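Local coordinates for protein exopolyphosphatase (Aquifex aeolicus, PDB 1T6C) that probably hydrolyses phosphoanhydride bonds of polyphosphate or guanosine pentaphosphate, as a calcium-binding member of the actin-like Ppx/GppA phosphatase family, at residues Trp247-Arg259 with Phe263-Leu275. Residues are numbered along the deposited sequence; the frame is centred on the assembly and turned at random.
Sequences WFDTFKEIPSEER and FRQVEDRRAKVIL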
# COMPACT_ATOMS: atom_id res chain seq x y z
N TRP A 247 -4.73 0.51 20.80
CA TRP A 247 -5.66 0.84 19.69
C TRP A 247 -6.49 -0.35 19.24
O TRP A 247 -7.68 -0.21 18.89
CB TRP A 247 -4.92 1.48 18.51
CG TRP A 247 -4.58 2.90 18.79
CD1 TRP A 247 -3.37 3.41 19.10
CD2 TRP A 247 -5.52 3.97 18.91
NE1 TRP A 247 -3.48 4.76 19.39
CE2 TRP A 247 -4.80 5.12 19.26
CE3 TRP A 247 -6.90 4.09 18.71
CZ2 TRP A 247 -5.40 6.34 19.46
CZ3 TRP A 247 -7.49 5.30 18.89
CH2 TRP A 247 -6.75 6.41 19.26
N PHE A 248 -5.88 -1.54 19.18
CA PHE A 248 -6.63 -2.75 18.90
C PHE A 248 -7.75 -2.94 19.93
O PHE A 248 -8.90 -3.16 19.59
CB PHE A 248 -5.73 -3.99 18.84
CG PHE A 248 -6.45 -5.19 18.31
CD1 PHE A 248 -6.46 -5.47 16.96
CD2 PHE A 248 -7.17 -6.01 19.16
CE1 PHE A 248 -7.19 -6.54 16.44
CE2 PHE A 248 -7.86 -7.07 18.66
CZ PHE A 248 -7.88 -7.34 17.29
N ASP A 249 -7.41 -2.80 21.19
CA ASP A 249 -8.38 -2.98 22.26
C ASP A 249 -9.50 -1.93 22.22
O ASP A 249 -10.65 -2.23 22.55
CB ASP A 249 -7.68 -2.97 23.60
CG ASP A 249 -6.85 -4.21 23.84
OD1 ASP A 249 -6.98 -5.24 23.12
OD2 ASP A 249 -5.97 -4.18 24.72
N THR A 250 -9.19 -0.72 21.75
CA THR A 250 -10.16 0.34 21.60
C THR A 250 -11.13 0.01 20.49
O THR A 250 -12.34 0.01 20.68
CB THR A 250 -9.41 1.65 21.29
OG1 THR A 250 -8.69 2.05 22.47
CG2 THR A 250 -10.31 2.80 20.98
N PHE A 251 -10.59 -0.32 19.33
CA PHE A 251 -11.47 -0.57 18.18
C PHE A 251 -12.28 -1.85 18.32
O PHE A 251 -13.39 -1.94 17.82
CB PHE A 251 -10.68 -0.55 16.87
CG PHE A 251 -10.39 0.81 16.39
CD1 PHE A 251 -9.13 1.33 16.47
CD2 PHE A 251 -11.41 1.60 15.90
CE1 PHE A 251 -8.88 2.63 16.00
CE2 PHE A 251 -11.17 2.90 15.50
CZ PHE A 251 -9.90 3.40 15.54
N LYS A 252 -11.80 -2.83 19.07
CA LYS A 252 -12.55 -4.06 19.24
C LYS A 252 -13.83 -3.85 20.06
O LYS A 252 -14.67 -4.71 20.06
CB LYS A 252 -11.65 -5.19 19.77
CG LYS A 252 -11.41 -5.19 21.25
CD LYS A 252 -10.47 -6.37 21.61
CE LYS A 252 -10.27 -6.48 23.10
NZ LYS A 252 -9.35 -7.62 23.44
N GLU A 253 -13.96 -2.71 20.73
CA GLU A 253 -15.14 -2.37 21.52
C GLU A 253 -16.08 -1.41 20.81
O GLU A 253 -17.10 -0.99 21.39
CB GLU A 253 -14.71 -1.71 22.83
CG GLU A 253 -13.83 -2.57 23.70
CD GLU A 253 -14.47 -3.88 24.16
OE1 GLU A 253 -13.70 -4.88 24.36
OE2 GLU A 253 -15.74 -3.94 24.31
N ILE A 254 -15.76 -1.04 19.57
CA ILE A 254 -16.55 -0.04 18.85
C ILE A 254 -17.17 -0.65 17.60
O ILE A 254 -16.45 -1.13 16.72
CB ILE A 254 -15.71 1.20 18.44
CG1 ILE A 254 -14.97 1.80 19.66
CG2 ILE A 254 -16.63 2.24 17.73
CD1 ILE A 254 -13.96 2.89 19.32
N PRO A 255 -18.50 -0.59 17.48
CA PRO A 255 -19.15 -1.04 16.25
C PRO A 255 -18.62 -0.23 15.05
O PRO A 255 -18.35 0.95 15.16
CB PRO A 255 -20.62 -0.74 16.50
CG PRO A 255 -20.78 -0.59 17.96
CD PRO A 255 -19.48 -0.07 18.45
N SER A 256 -18.51 -0.88 13.90
CA SER A 256 -17.86 -0.27 12.75
C SER A 256 -18.45 1.08 12.37
O SER A 256 -17.72 2.01 12.05
CB SER A 256 -17.86 -1.19 11.53
OG SER A 256 -19.17 -1.48 11.06
N GLU A 257 -19.78 1.20 12.42
CA GLU A 257 -20.46 2.43 12.03
C GLU A 257 -20.16 3.61 12.94
O GLU A 257 -20.33 4.76 12.53
CB GLU A 257 -21.98 2.22 11.94
CG GLU A 257 -22.42 0.99 11.18
CD GLU A 257 -22.79 -0.19 12.08
OE1 GLU A 257 -22.08 -0.42 13.09
OE2 GLU A 257 -23.78 -0.88 11.77
N GLU A 258 -19.66 3.34 14.15
CA GLU A 258 -19.32 4.36 15.12
C GLU A 258 -17.86 4.77 15.05
O GLU A 258 -17.48 5.81 15.55
CB GLU A 258 -19.66 3.81 16.52
CG GLU A 258 -19.31 4.66 17.70
CD GLU A 258 -20.08 5.96 17.82
OE1 GLU A 258 -21.12 6.14 17.11
OE2 GLU A 258 -19.61 6.81 18.62
N ARG A 259 -17.02 3.96 14.40
CA ARG A 259 -15.59 4.17 14.46
C ARG A 259 -15.18 5.53 13.86
O ARG A 259 -14.36 6.21 14.46
CB ARG A 259 -14.83 3.02 13.80
CG ARG A 259 -14.91 1.76 14.60
CD ARG A 259 -14.24 0.58 13.93
NE ARG A 259 -14.41 -0.62 14.73
CZ ARG A 259 -14.22 -1.85 14.29
NH1 ARG A 259 -13.78 -2.05 13.05
NH2 ARG A 259 -14.40 -2.90 15.10
N PHE A 263 -13.52 8.60 15.93
CA PHE A 263 -12.14 8.88 15.53
C PHE A 263 -12.16 9.38 14.09
O PHE A 263 -12.14 8.59 13.14
CB PHE A 263 -11.28 7.62 15.68
CG PHE A 263 -11.13 7.17 17.11
CD1 PHE A 263 -11.77 6.01 17.57
CD2 PHE A 263 -10.39 7.90 18.00
CE1 PHE A 263 -11.64 5.62 18.89
CE2 PHE A 263 -10.22 7.49 19.32
CZ PHE A 263 -10.87 6.36 19.78
N ARG A 264 -12.17 10.70 13.95
CA ARG A 264 -12.36 11.38 12.66
C ARG A 264 -11.39 10.96 11.57
O ARG A 264 -11.74 10.99 10.39
CB ARG A 264 -12.20 12.88 12.86
CG ARG A 264 -13.31 13.53 13.57
CD ARG A 264 -13.15 15.02 13.70
NE ARG A 264 -14.13 15.45 14.69
CZ ARG A 264 -15.41 15.63 14.43
NH1 ARG A 264 -15.87 15.53 13.19
NH2 ARG A 264 -16.22 15.99 15.43
N GLN A 265 -10.18 10.57 11.95
CA GLN A 265 -9.16 10.19 10.98
C GLN A 265 -9.46 8.88 10.27
O GLN A 265 -8.96 8.63 9.17
CB GLN A 265 -7.79 10.15 11.64
CG GLN A 265 -7.38 11.50 12.20
CD GLN A 265 -7.58 11.62 13.70
OE1 GLN A 265 -8.63 11.20 14.24
NE2 GLN A 265 -6.55 12.12 14.40
N VAL A 266 -10.29 8.04 10.89
CA VAL A 266 -10.72 6.79 10.25
C VAL A 266 -11.66 7.06 9.09
O VAL A 266 -12.75 7.59 9.30
CB VAL A 266 -11.41 5.86 11.29
CG1 VAL A 266 -11.83 4.55 10.65
CG2 VAL A 266 -10.43 5.60 12.46
N GLU A 267 -11.25 6.69 7.88
CA GLU A 267 -12.17 6.80 6.73
C GLU A 267 -13.33 5.84 6.88
O GLU A 267 -13.13 4.68 7.21
CB GLU A 267 -11.45 6.49 5.43
CG GLU A 267 -10.43 7.54 5.04
CD GLU A 267 -9.60 7.11 3.86
OE1 GLU A 267 -9.80 5.99 3.30
OE2 GLU A 267 -8.72 7.91 3.49
N ASP A 268 -14.54 6.32 6.56
CA ASP A 268 -15.78 5.54 6.59
C ASP A 268 -15.59 4.20 5.88
O ASP A 268 -15.99 3.14 6.38
CB ASP A 268 -16.91 6.29 5.88
CG ASP A 268 -17.38 7.55 6.63
OD1 ASP A 268 -17.38 7.53 7.88
OD2 ASP A 268 -17.76 8.61 6.06
N ARG A 269 -14.94 4.25 4.72
CA ARG A 269 -14.81 3.07 3.87
C ARG A 269 -13.83 2.02 4.43
O ARG A 269 -13.84 0.86 4.00
CB ARG A 269 -14.45 3.47 2.43
CG ARG A 269 -13.06 4.03 2.28
CD ARG A 269 -12.78 4.58 0.87
NE ARG A 269 -11.55 5.38 0.79
CZ ARG A 269 -11.49 6.71 0.88
NH1 ARG A 269 -12.58 7.45 1.10
NH2 ARG A 269 -10.31 7.31 0.77
N ARG A 270 -12.98 2.43 5.38
CA ARG A 270 -12.05 1.54 6.06
C ARG A 270 -12.47 1.16 7.47
O ARG A 270 -11.81 0.37 8.11
CB ARG A 270 -10.70 2.23 6.19
CG ARG A 270 -9.98 2.39 4.89
CD ARG A 270 -8.51 2.04 5.02
NE ARG A 270 -7.69 3.22 5.28
CZ ARG A 270 -7.41 4.11 4.35
NH1 ARG A 270 -7.88 3.96 3.12
NH2 ARG A 270 -6.65 5.16 4.64
N ALA A 271 -13.57 1.72 7.95
CA ALA A 271 -13.92 1.62 9.37
C ALA A 271 -14.13 0.17 9.84
O ALA A 271 -13.66 -0.19 10.93
CB ALA A 271 -15.15 2.46 9.64
N LYS A 272 -14.79 -0.66 9.03
CA LYS A 272 -15.02 -2.05 9.45
C LYS A 272 -13.72 -2.88 9.43
O LYS A 272 -13.43 -3.61 10.40
CB LYS A 272 -16.10 -2.70 8.60
CG LYS A 272 -16.56 -4.04 9.11
CD LYS A 272 -18.01 -4.25 8.75
CE LYS A 272 -18.27 -5.65 8.42
NZ LYS A 272 -19.70 -5.79 8.10
N VAL A 273 -12.94 -2.75 8.37
CA VAL A 273 -11.70 -3.54 8.27
C VAL A 273 -10.48 -3.08 9.05
O VAL A 273 -9.52 -3.84 9.14
CB VAL A 273 -11.27 -3.74 6.79
CG1 VAL A 273 -12.40 -4.36 5.99
CG2 VAL A 273 -10.81 -2.41 6.19
N ILE A 274 -10.51 -1.87 9.63
CA ILE A 274 -9.32 -1.35 10.31
C ILE A 274 -8.89 -2.25 11.44
O ILE A 274 -7.69 -2.38 11.66
CB ILE A 274 -9.49 0.13 10.76
CG1 ILE A 274 -8.11 0.69 11.12
CG2 ILE A 274 -10.54 0.27 11.86
CD1 ILE A 274 -8.16 2.16 11.42
N LEU A 275 -9.82 -2.91 12.14
CA LEU A 275 -9.41 -3.73 13.29
C LEU A 275 -8.50 -4.89 12.85
O LEU A 275 -7.45 -5.16 13.45
CB LEU A 275 -10.65 -4.27 14.03
CG LEU A 275 -10.35 -5.08 15.29
CD1 LEU A 275 -9.71 -4.20 16.38
CD2 LEU A 275 -11.61 -5.77 15.80
O HOH W 1 -13.86 -5.06 13.27
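Arg-259 reaches from helix 256-262 to the carbonyls of Ala-271 and Lys-272. Its CB lies 4.2 Å from Ala-271 CB, CG meets the edge of the Phe-251 ring in its plane, and CD passes the carbonyl oxygen of Ala-271. With the chain extended from CG to NE (chi3 -178°), the guanidinium reaches carbonyls of both segments. NE donates to Ile-254 O at 2.9 Å, although that oxygen is tilted from the guanidinium plane. NH1 binds Ala-271 O at 2.8 Å with an N-H...O angle of 159°, lying in the carbonyl plane, and adds a weak bond to Lys-272 O. NH2 holds Phe-251 O and Ile-254 O weakly, and a water that it shares with Lys-272 O. With an alanine here, the carbonyls of Ile-254 and Ala-271 would probably lose these donors, weakening the tie between residues 271-272 and 247-259.

Apolar contacts flank this site. Trp-247 points its edge at the face of Phe-263, planes at 76°, and Trp-247 CZ3 lies 3.5 Å from Phe-263 CE2, while Ile-254 CD1 meets the Phe-263 ring edge. Leu-275 CD1 sits over one face of Phe-248, 3.6 Å from the ring centroid. Leu-222 of helix 214-223 touches both Trp-247 and Phe-263. The chemistry implies that, in this actin-like fold, one positively charged guanidinium ties residues after helix 241-251 to those before helix 274-288, beside aromatic and aliphatic packing.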